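Local coordinates for D-alanyl-D-alanine carboxypeptidase (Penicillin binding protein) family protein (Francisella tularensis subsp. tularensis, PDB 6OSU) that probably removes the C-terminal D-alanyl residue from peptidoglycan precursors, as a serine-type D-Ala-D-Ala carboxypeptidase of the peptidase S11 family, at residues A[103-115]-A[201-213]. Sequence-based numbering, arbitrary orientation.
Sequences MYVKAGAKVSVRN and GLVWNATKQDSVS
Trp204 and Gln209, from a bulged beta hairpin, plug into the loop, short strand and helix start of 103-115, joining a small three-stranded sheet to the helical part of the DD-peptidase domain, of the beta-lactamase-like fold, by apolar packing flanked by hydrogen bonds. The indole offers two faces to packing and an N-H to a carbonyl: Met103 CE lies over its six-membered ring, 3.7 Å from the centroid, a CH-pi contact, and Asp210 O over the opposite face. Val105 CG1 touches Trp204 CZ2, and Val111 CG1 comes from the opposite direction to Trp204 CH2. Trp204 NE1 donates to Tyr104 O from well above the carbonyl plane, whereas Gln209 NE2 approaches in that plane, on a lone pair, with an N-H...O angle of 174°. In the hairpin, Gln209 and Asp210 both face Asn205, a G1 beta bulge. Bent at chi2 (-78°), Gln209 brings to the loop an amide that donates and accepts at once; its OE1 accepts from Lys106 N at 2.8 Å, and NE2 also binds Ala206 O. Long Lys106 passes Gln209, and its NZ reaches the other face of the Ala206 carbonyl. At the helix start, Ser112 OG caps Asn115 N, while Asn115 OD1 accepts from Ser211 OG and its ND2 donates weakly to Asp210 OD1.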
loop_
_atom_site.group_PDB
_atom_site.type_symbol
_atom_site.label_atom_id
_atom_site.label_comp_id
_atom_site.label_asym_id
_atom_site.label_seq_id
_atom_site.Cartn_x
_atom_site.Cartn_y
_atom_site.Cartn_z
ATOM N N MET A 103 -14.624 19.093 3.588
ATOM C CA MET A 103 -13.910 19.992 2.693
ATOM C C MET A 103 -14.726 21.240 2.383
ATOM O O MET A 103 -14.216 22.153 1.720
ATOM C CB MET A 103 -13.525 19.280 1.391
ATOM C CG MET A 103 -14.625 19.189 0.352
ATOM S SD MET A 103 -13.995 18.564 -1.224
ATOM C CE MET A 103 -12.795 19.828 -1.637
ATOM N N TYR A 104 -15.977 21.286 2.856
ATOM C CA TYR A 104 -16.849 22.459 2.801
ATOM C C TYR A 104 -17.338 22.729 1.378
ATOM O O TYR A 104 -17.176 23.826 0.841
ATOM C CB TYR A 104 -16.161 23.685 3.409
ATOM C CG TYR A 104 -15.813 23.460 4.864
ATOM C CD1 TYR A 104 -16.742 23.715 5.866
ATOM C CD2 TYR A 104 -14.571 22.957 5.235
ATOM C CE1 TYR A 104 -16.439 23.493 7.196
ATOM C CE2 TYR A 104 -14.258 22.729 6.562
ATOM C CZ TYR A 104 -15.196 23.000 7.540
ATOM O OH TYR A 104 -14.891 22.776 8.865
ATOM N N VAL A 105 -17.952 21.713 0.776
ATOM C CA VAL A 105 -18.691 21.873 -0.470
ATOM C C VAL A 105 -20.117 22.294 -0.139
ATOM O O VAL A 105 -20.708 21.823 0.841
ATOM C CB VAL A 105 -18.666 20.576 -1.303
ATOM C CG1 VAL A 105 -17.279 20.346 -1.888
ATOM C CG2 VAL A 105 -19.090 19.388 -0.456
ATOM N N LYS A 106 -20.666 23.196 -0.946
ATOM C CA LYS A 106 -21.994 23.744 -0.710
ATOM C C LYS A 106 -23.046 22.970 -1.494
ATOM O O LYS A 106 -22.783 22.443 -2.577
ATOM C CB LYS A 106 -22.052 25.219 -1.105
ATOM C CG LYS A 106 -21.164 26.137 -0.287
ATOM C CD LYS A 106 -21.196 27.549 -0.859
ATOM C CE LYS A 106 -20.690 28.582 0.137
ATOM N NZ LYS A 106 -19.282 28.336 0.541
ATOM N N ALA A 107 -24.254 22.918 -0.937
ATOM C CA ALA A 107 -25.365 22.277 -1.624
ATOM C C ALA A 107 -25.752 23.069 -2.866
ATOM O O ALA A 107 -25.810 24.302 -2.846
ATOM C CB ALA A 107 -26.564 22.152 -0.687
ATOM N N GLY A 108 -26.024 22.350 -3.955
ATOM C CA GLY A 108 -26.386 22.967 -5.213
ATOM C C GLY A 108 -25.220 23.360 -6.092
ATOM O O GLY A 108 -25.438 23.735 -7.252
ATOM N N ALA A 109 -23.995 23.285 -5.586
ATOM C CA ALA A 109 -22.815 23.591 -6.376
ATOM C C ALA A 109 -22.350 22.364 -7.155
ATOM O O ALA A 109 -22.673 21.222 -6.823
ATOM C CB ALA A 109 -21.686 24.095 -5.478
ATOM N N LYS A 110 -21.591 22.621 -8.214
ATOM C CA LYS A 110 -20.892 21.580 -8.952
ATOM C C LYS A 110 -19.416 21.623 -8.581
ATOM O O LYS A 110 -18.821 22.701 -8.488
ATOM C CB LYS A 110 -21.057 21.764 -10.462
ATOM C CG LYS A 110 -22.495 21.721 -10.974
ATOM C CD LYS A 110 -23.041 20.301 -11.030
ATOM C CE LYS A 110 -24.171 20.174 -12.050
ATOM N NZ LYS A 110 -23.674 20.244 -13.456
ATOM N N VAL A 111 -18.831 20.450 -8.352
ATOM C CA VAL A 111 -17.422 20.326 -7.998
ATOM C C VAL A 111 -16.819 19.203 -8.829
ATOM O O VAL A 111 -17.453 18.161 -9.030
ATOM C CB VAL A 111 -17.231 20.060 -6.486
ATOM C CG1 VAL A 111 -15.764 19.885 -6.150
ATOM C CG2 VAL A 111 -17.826 21.194 -5.658
ATOM N N SER A 112 -15.601 19.417 -9.320
ATOM C CA SER A 112 -14.958 18.416 -10.156
ATOM C C SER A 112 -14.588 17.178 -9.339
ATOM O O SER A 112 -14.463 17.221 -8.110
ATOM C CB SER A 112 -13.711 18.994 -10.828
ATOM O OG SER A 112 -12.651 19.142 -9.903
ATOM N N VAL A 113 -14.426 16.055 -10.046
ATOM C CA VAL A 113 -13.959 14.827 -9.406
ATOM C C VAL A 113 -12.609 15.061 -8.750
ATOM O O VAL A 113 -12.372 14.651 -7.608
ATOM C CB VAL A 113 -13.879 13.674 -10.426
ATOM C CG1 VAL A 113 -13.312 12.426 -9.773
ATOM C CG2 VAL A 113 -15.230 13.387 -11.031
ATOM N N ARG A 114 -11.701 15.728 -9.472
ATOM C CA ARG A 114 -10.366 15.968 -8.937
ATOM C C ARG A 114 -10.432 16.680 -7.591
ATOM O O ARG A 114 -9.736 16.295 -6.644
ATOM C CB ARG A 114 -9.531 16.768 -9.941
ATOM C CG ARG A 114 -8.028 16.559 -9.782
ATOM C CD ARG A 114 -7.205 17.236 -10.878
ATOM N NE ARG A 114 -6.889 16.349 -12.002
ATOM C CZ ARG A 114 -5.990 15.364 -11.961
ATOM N NH1 ARG A 114 -5.317 15.113 -10.843
ATOM N NH2 ARG A 114 -5.766 14.620 -13.039
ATOM N N ASN A 115 -11.290 17.699 -7.475
ATOM C CA ASN A 115 -11.427 18.401 -6.202
ATOM C C ASN A 115 -12.060 17.511 -5.136
ATOM O O ASN A 115 -11.599 17.489 -3.988
ATOM C CB ASN A 115 -12.242 19.678 -6.384
ATOM C CG ASN A 115 -11.463 20.768 -7.093
ATOM O OD1 ASN A 115 -10.238 20.829 -7.002
ATOM N ND2 ASN A 115 -12.175 21.643 -7.797
ATOM N N GLY A 201 -1.619 19.260 1.551
ATOM C CA GLY A 201 -2.805 19.900 2.080
ATOM C C GLY A 201 -3.739 20.326 0.969
ATOM O O GLY A 201 -3.545 19.984 -0.199
ATOM N N LEU A 202 -4.763 21.086 1.353
ATOM C CA LEU A 202 -5.791 21.545 0.427
ATOM C C LEU A 202 -6.068 23.022 0.665
ATOM O O LEU A 202 -6.497 23.409 1.758
ATOM C CB LEU A 202 -7.078 20.726 0.582
ATOM C CG LEU A 202 -8.297 21.232 -0.195
ATOM C CD1 LEU A 202 -8.032 21.233 -1.695
ATOM C CD2 LEU A 202 -9.529 20.408 0.134
ATOM N N VAL A 203 -5.819 23.839 -0.353
ATOM C CA VAL A 203 -6.182 25.253 -0.352
ATOM C C VAL A 203 -7.493 25.369 -1.117
ATOM O O VAL A 203 -7.517 25.218 -2.343
ATOM C CB VAL A 203 -5.085 26.121 -0.981
ATOM C CG1 VAL A 203 -5.448 27.597 -0.871
ATOM C CG2 VAL A 203 -3.741 25.836 -0.325
ATOM N N TRP A 204 -8.584 25.645 -0.403
ATOM C CA TRP A 204 -9.934 25.497 -0.932
ATOM C C TRP A 204 -10.656 26.836 -0.904
ATOM O O TRP A 204 -10.840 27.424 0.167
ATOM C CB TRP A 204 -10.699 24.443 -0.129
ATOM C CG TRP A 204 -12.154 24.314 -0.450
ATOM C CD1 TRP A 204 -13.199 24.693 0.339
ATOM C CD2 TRP A 204 -12.731 23.744 -1.634
ATOM N NE1 TRP A 204 -14.393 24.402 -0.281
ATOM C CE2 TRP A 204 -14.132 23.820 -1.493
ATOM C CE3 TRP A 204 -12.200 23.182 -2.800
ATOM C CZ2 TRP A 204 -15.008 23.358 -2.474
ATOM C CZ3 TRP A 204 -13.072 22.723 -3.773
ATOM C CH2 TRP A 204 -14.461 22.814 -3.603
ATOM N N ASN A 205 -11.063 27.315 -2.079
ATOM C CA ASN A 205 -11.871 28.529 -2.199
ATOM C C ASN A 205 -13.331 28.124 -2.043
ATOM O O ASN A 205 -13.953 27.629 -2.985
ATOM C CB ASN A 205 -11.625 29.220 -3.536
ATOM C CG ASN A 205 -12.266 30.602 -3.613
ATOM O OD1 ASN A 205 -13.238 30.892 -2.915
ATOM N ND2 ASN A 205 -11.717 31.460 -4.470
ATOM N N ALA A 206 -13.885 28.336 -0.846
ATOM C CA ALA A 206 -15.268 27.946 -0.605
ATOM C C ALA A 206 -16.250 28.842 -1.352
ATOM O O ALA A 206 -17.377 28.419 -1.634
ATOM C CB ALA A 206 -15.564 27.964 0.894
ATOM N N THR A 207 -15.851 30.073 -1.678
ATOM C CA THR A 207 -16.746 30.970 -2.403
ATOM C C THR A 207 -16.972 30.481 -3.829
ATOM O O THR A 207 -18.116 30.286 -4.256
ATOM C CB THR A 207 -16.184 32.393 -2.404
ATOM O OG1 THR A 207 -16.226 32.930 -1.074
ATOM C CG2 THR A 207 -16.992 33.287 -3.334
ATOM N N LYS A 208 -15.891 30.275 -4.580
ATOM C CA LYS A 208 -15.984 29.765 -5.942
ATOM C C LYS A 208 -16.188 28.259 -6.005
ATOM O O LYS A 208 -16.510 27.743 -7.081
ATOM C CB LYS A 208 -14.723 30.134 -6.727
ATOM C CG LYS A 208 -14.742 31.522 -7.346
ATOM C CD LYS A 208 -13.345 32.123 -7.354
ATOM C CE LYS A 208 -13.189 33.183 -8.433
ATOM N NZ LYS A 208 -12.613 32.607 -9.682
ATOM N N GLN A 209 -16.013 27.551 -4.889
ATOM C CA GLN A 209 -16.052 26.090 -4.848
ATOM C C GLN A 209 -15.028 25.504 -5.822
ATOM O O GLN A 209 -15.352 24.773 -6.761
ATOM C CB GLN A 209 -17.464 25.570 -5.126
ATOM C CG GLN A 209 -18.469 25.879 -4.027
ATOM C CD GLN A 209 -18.326 24.956 -2.835
ATOM O OE1 GLN A 209 -18.763 23.809 -2.875
ATOM N NE2 GLN A 209 -17.709 25.450 -1.767
ATOM N N ASP A 210 -13.771 25.867 -5.583
ATOM C CA ASP A 210 -12.643 25.328 -6.329
ATOM C C ASP A 210 -11.391 25.482 -5.477
ATOM O O ASP A 210 -11.374 26.231 -4.500
ATOM C CB ASP A 210 -12.468 26.027 -7.681
ATOM C CG ASP A 210 -11.604 25.229 -8.640
ATOM O OD1 ASP A 210 -12.158 24.634 -9.587
ATOM O OD2 ASP A 210 -10.374 25.176 -8.434
ATOM N N SER A 211 -10.344 24.765 -5.862
ATOM C CA SER A 211 -9.096 24.762 -5.115
ATOM C C SER A 211 -8.041 25.621 -5.806
ATOM O O SER A 211 -8.214 26.092 -6.933
ATOM C CB SER A 211 -8.584 23.331 -4.936
ATOM O OG SER A 211 -8.372 22.709 -6.191
ATOM N N VAL A 212 -6.934 25.833 -5.100
ATOM C CA VAL A 212 -5.778 26.542 -5.630
ATOM C C VAL A 212 -4.536 25.729 -5.303
ATOM O O VAL A 212 -4.401 25.213 -4.189
ATOM C CB VAL A 212 -5.655 27.973 -5.060
ATOM C CG1 VAL A 212 -4.414 28.665 -5.613
ATOM C CG2 VAL A 212 -6.896 28.783 -5.374
ATOM N N SER A 213 -3.645 25.596 -6.283
ATOM C CA SER A 213 -2.380 24.905 -6.073
ATOM C C SER A 213 -1.643 25.480 -4.871
ATOM O O SER A 213 -1.595 26.698 -4.677
ATOM C CB SER A 213 -1.510 25.019 -7.327
ATOM O OG SER A 213 -0.134 25.100 -6.994
#